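Local coordinates for protein rhamnonate dehydratase (Gibberella zeae PH-1, PDB 3FXG) that probably dehydrates L-rhamnonate to its 2-keto-3-deoxy acid, as a magnesium-dependent lyase of the enolase superfamily, at residues I233-A238 against N245-C250. Numbering follows the deposited sequence.
With MG (magnesium ion), chain I.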
ATOM      1  N   ILE A 233      -3.918 -23.680   5.887  1.00 10.72           N
ATOM      2  CA  ILE A 233      -3.291 -23.736   4.575  1.00  9.72           C
ATOM      3  C   ILE A 233      -2.852 -25.153   4.212  1.00 11.03           C
ATOM      4  O   ILE A 233      -3.050 -25.596   3.079  1.00 11.70           O
ATOM      5  CB  ILE A 233      -2.081 -22.761   4.503  1.00 10.30           C
ATOM      6  CG1 ILE A 233      -2.599 -21.316   4.449  1.00 10.23           C
ATOM      7  CG2 ILE A 233      -1.223 -23.055   3.277  1.00  9.71           C
ATOM      8  CD1 ILE A 233      -1.510 -20.253   4.432  1.00 10.67           C
ATOM      9  N   GLU A 234      -2.270 -25.875   5.167  1.00 11.37           N
ATOM     10  CA  GLU A 234      -1.829 -27.237   4.885  1.00 14.42           C
ATOM     11  C   GLU A 234      -3.001 -28.204   4.710  1.00 12.53           C
ATOM     12  O   GLU A 234      -2.965 -29.069   3.837  1.00 12.38           O
ATOM     13  CB  GLU A 234      -0.894 -27.752   5.987  1.00 17.27           C
ATOM     14  CG  GLU A 234      -0.512 -29.221   5.799  1.00 24.96           C
ATOM     15  CD  GLU A 234       0.643 -29.668   6.674  1.00 29.20           C
ATOM     16  OE1 GLU A 234       0.730 -29.222   7.836  1.00 31.98           O
ATOM     17  OE2 GLU A 234       1.461 -30.487   6.199  1.00 33.82           O
ATOM     18  N   LEU A 235      -4.029 -28.054   5.538  1.00 12.04           N
ATOM     19  CA  LEU A 235      -5.208 -28.919   5.466  1.00 12.13           C
ATOM     20  C   LEU A 235      -5.943 -28.734   4.141  1.00 12.81           C
ATOM     21  O   LEU A 235      -6.313 -29.707   3.478  1.00 12.49           O
ATOM     22  CB  LEU A 235      -6.161 -28.614   6.628  1.00 12.00           C
ATOM     23  CG  LEU A 235      -7.498 -29.365   6.661  1.00 13.80           C
ATOM     24  CD1 LEU A 235      -7.255 -30.869   6.743  1.00 13.78           C
ATOM     25  CD2 LEU A 235      -8.310 -28.897   7.858  1.00 14.93           C
ATOM     26  N   VAL A 236      -6.164 -27.483   3.756  1.00 10.89           N
ATOM     27  CA  VAL A 236      -6.848 -27.210   2.504  1.00 11.09           C
ATOM     28  C   VAL A 236      -6.047 -27.790   1.341  1.00 11.86           C
ATOM     29  O   VAL A 236      -6.614 -28.408   0.438  1.00 12.46           O
ATOM     30  CB  VAL A 236      -7.070 -25.689   2.317  1.00 11.34           C
ATOM     31  CG1 VAL A 236      -7.541 -25.385   0.897  1.00 11.16           C
ATOM     32  CG2 VAL A 236      -8.119 -25.210   3.323  1.00 10.24           C
ATOM     33  N   LYS A 237      -4.728 -27.615   1.370  1.00 12.20           N
ATOM     34  CA  LYS A 237      -3.885 -28.145   0.307  1.00 13.84           C
ATOM     35  C   LYS A 237      -4.028 -29.666   0.231  1.00 13.28           C
ATOM     36  O   LYS A 237      -4.148 -30.232  -0.854  1.00 13.57           O
ATOM     37  CB  LYS A 237      -2.415 -27.786   0.549  1.00 12.85           C
ATOM     38  CG  LYS A 237      -1.504 -28.205  -0.595  1.00 16.49           C
ATOM     39  CD  LYS A 237      -0.042 -27.862  -0.328  1.00 17.71           C
ATOM     40  CE  LYS A 237       0.823 -28.236  -1.528  1.00 20.84           C
ATOM     41  NZ  LYS A 237       2.268 -27.938  -1.306  1.00 22.91           N
ATOM     42  N   ALA A 238      -4.033 -30.316   1.389  1.00 13.47           N
ATOM     43  CA  ALA A 238      -4.150 -31.770   1.450  1.00 15.23           C
ATOM     44  C   ALA A 238      -5.504 -32.299   0.985  1.00 16.00           C
ATOM     45  O   ALA A 238      -5.625 -33.479   0.657  1.00 17.16           O
ATOM     46  CB  ALA A 238      -3.870 -32.253   2.866  1.00 14.93           C
ATOM     47  N   ASN A 245     -16.535 -27.370  -1.015  1.00 13.25           N
ATOM     48  CA  ASN A 245     -17.216 -26.142  -1.430  1.00 11.97           C
ATOM     49  C   ASN A 245     -16.660 -24.923  -0.690  1.00 12.86           C
ATOM     50  O   ASN A 245     -16.272 -23.932  -1.312  1.00 13.85           O
ATOM     51  CB  ASN A 245     -18.722 -26.263  -1.181  1.00 12.99           C
ATOM     52  CG  ASN A 245     -19.519 -25.191  -1.906  1.00 13.37           C
ATOM     53  OD1 ASN A 245     -20.638 -24.861  -1.512  1.00 17.05           O
ATOM     54  ND2 ASN A 245     -18.950 -24.653  -2.976  1.00 13.02           N
ATOM     55  N   TRP A 246     -16.639 -24.982   0.637  1.00 11.40           N
ATOM     56  CA  TRP A 246     -16.071 -23.889   1.413  1.00 11.67           C
ATOM     57  C   TRP A 246     -15.645 -24.349   2.797  1.00 11.84           C
ATOM     58  O   TRP A 246     -16.150 -25.347   3.321  1.00 10.54           O
ATOM     59  CB  TRP A 246     -17.036 -22.691   1.510  1.00 10.01           C
ATOM     60  CG  TRP A 246     -18.148 -22.782   2.535  1.00 12.50           C
ATOM     61  CD1 TRP A 246     -18.014 -22.879   3.895  1.00 11.61           C
ATOM     62  CD2 TRP A 246     -19.556 -22.696   2.279  1.00 11.94           C
ATOM     63  NE1 TRP A 246     -19.252 -22.854   4.497  1.00 14.01           N
ATOM     64  CE2 TRP A 246     -20.214 -22.742   3.528  1.00 12.30           C
ATOM     65  CE3 TRP A 246     -20.326 -22.582   1.112  1.00 13.24           C
ATOM     66  CZ2 TRP A 246     -21.611 -22.678   3.644  1.00 13.15           C
ATOM     67  CZ3 TRP A 246     -21.716 -22.517   1.226  1.00 13.14           C
ATOM     68  CH2 TRP A 246     -22.341 -22.566   2.486  1.00 13.70           C
ATOM     69  N   TRP A 247     -14.696 -23.616   3.370  1.00  9.79           N
ATOM     70  CA  TRP A 247     -14.167 -23.903   4.696  1.00 10.77           C
ATOM     71  C   TRP A 247     -14.676 -22.814   5.627  1.00 12.29           C
ATOM     72  O   TRP A 247     -14.422 -21.625   5.402  1.00 12.69           O
ATOM     73  CB  TRP A 247     -12.640 -23.916   4.649  1.00 11.50           C
ATOM     74  CG  TRP A 247     -12.103 -25.023   3.790  1.00 12.04           C
ATOM     75  CD1 TRP A 247     -11.984 -25.026   2.430  1.00 12.12           C
ATOM     76  CD2 TRP A 247     -11.648 -26.304   4.237  1.00 13.31           C
ATOM     77  NE1 TRP A 247     -11.482 -26.233   2.002  1.00 15.01           N
ATOM     78  CE2 TRP A 247     -11.266 -27.035   3.092  1.00 14.21           C
ATOM     79  CE3 TRP A 247     -11.525 -26.905   5.498  1.00 16.44           C
ATOM     80  CZ2 TRP A 247     -10.768 -28.341   3.168  1.00 17.67           C
ATOM     81  CZ3 TRP A 247     -11.028 -28.208   5.573  1.00 17.09           C
ATOM     82  CH2 TRP A 247     -10.657 -28.907   4.414  1.00 15.96           C
ATOM     83  N   GLU A 248     -15.386 -23.232   6.671  1.00 12.14           N
ATOM     84  CA  GLU A 248     -16.010 -22.309   7.614  1.00 12.89           C
ATOM     85  C   GLU A 248     -15.328 -22.085   8.962  1.00 12.80           C
ATOM     86  O   GLU A 248     -14.906 -23.027   9.633  1.00 12.09           O
ATOM     87  CB  GLU A 248     -17.456 -22.758   7.846  1.00 12.71           C
ATOM     88  CG  GLU A 248     -18.299 -21.796   8.660  1.00 15.86           C
ATOM     89  CD  GLU A 248     -19.778 -22.124   8.571  1.00 15.64           C
ATOM     90  OE1 GLU A 248     -20.245 -22.449   7.458  1.00 14.72           O
ATOM     91  OE2 GLU A 248     -20.472 -22.048   9.605  1.00 16.80           O
ATOM     92  N   GLU A 249     -15.257 -20.813   9.349  1.00 13.31           N
ATOM     93  CA  GLU A 249     -14.660 -20.376  10.610  1.00 12.56           C
ATOM     94  C   GLU A 249     -13.369 -21.104  10.969  1.00 11.78           C
ATOM     95  O   GLU A 249     -13.232 -21.641  12.070  1.00 13.39           O
ATOM     96  CB  GLU A 249     -15.677 -20.517  11.752  1.00 14.01           C
ATOM     97  CG  GLU A 249     -15.517 -19.439  12.826  1.00 17.07           C
ATOM     98  CD  GLU A 249     -16.575 -19.496  13.923  1.00 20.90           C
ATOM     99  OE1 GLU A 249     -16.657 -18.522  14.704  1.00 20.14           O
ATOM    100  OE2 GLU A 249     -17.312 -20.505  14.017  1.00 21.36           O
ATOM    101  N   CYS A 250     -12.419 -21.116  10.038  1.00 11.62           N
ATOM    102  CA  CYS A 250     -11.134 -21.770  10.258  1.00 11.34           C
ATOM    103  C   CYS A 250     -10.334 -21.108  11.369  1.00 12.23           C
ATOM    104  O   CYS A 250      -9.655 -21.784  12.139  1.00 11.37           O
ATOM    105  CB  CYS A 250     -10.292 -21.740   8.984  1.00 11.90           C
ATOM    106  SG  CYS A 250     -10.987 -22.662   7.613  1.00 15.22           S
TER
HETATM  107 MG    MG I 501     -20.445 -22.633  11.759  1.00 20.55          MG
HETATM  108  O   HOH W   1      -9.734 -27.643  -0.296  1.00 39.36           O
HETATM  109  O   HOH W   2     -18.617 -22.682  13.130  1.00 22.76           O
HETATM  110  O   HOH W   3     -22.742 -23.561  11.609  1.00 18.76           O
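Val-236 lays its CG2 methyl on one face of the Trp-247 indole, 3.7 Å from the centroid of the five-membered ring and only 10° off its normal, a well-centred CH-pi contact. Val-236 CG2 comes nearest to Trp-247 CE2, at 3.6 Å. With its CG1 anti to the backbone N (chi1 169°), Val-236 has CG2 beside that N and over the indole. The preceding residue, Leu-235, meets the six-membered ring obliquely: its CD2 lies 3.6 Å from Trp-247 CZ3, and its CG is nearly as close to CZ3 and CH2. The two side chains thus share out the indole, valine on the pyrrole part, leucine on the far benzene corner. Packing here is close and apolar, and Leu-206 of helix 195-213, Val-269 and Val-221 also touch the tryptophan.

This is the helix-to-strand half of a beta-alpha-beta unit, strand 219-222, helix 229-238, strand 246-248, in the TIM-barrel domain of an enolase-superfamily protein; Trp-247 faces outward from the barrel strand to the helix layer. The looser side is at the indole nitrogen, where a single water mediates: water 1 accepts from Trp-247 NE1 (3.2 Å) and donates to Val-236 O (3.3 Å), a long bridge that joins the helix backbone to the indole.

The side chains of Trp-246 and Glu-248 lie on the other face of the strand. Glu-248 OE2 binds magnesium at 2.2 Å, alongside Asp-222 and Glu-275. Trp-246 positions this ligand: Glu-248 OE1 accepts a hydrogen bond from Trp-246 NE1 at 3.1 Å, through its anti lone pair and close to the indole plane. It also forms a salt bridge with Lys-185 and a hydrogen bond with Gln-296, so the carboxylate's rotation is fixed from both oxygens. In the following loop, Glu-249 OE2 accepts from magnesium-bound water 2.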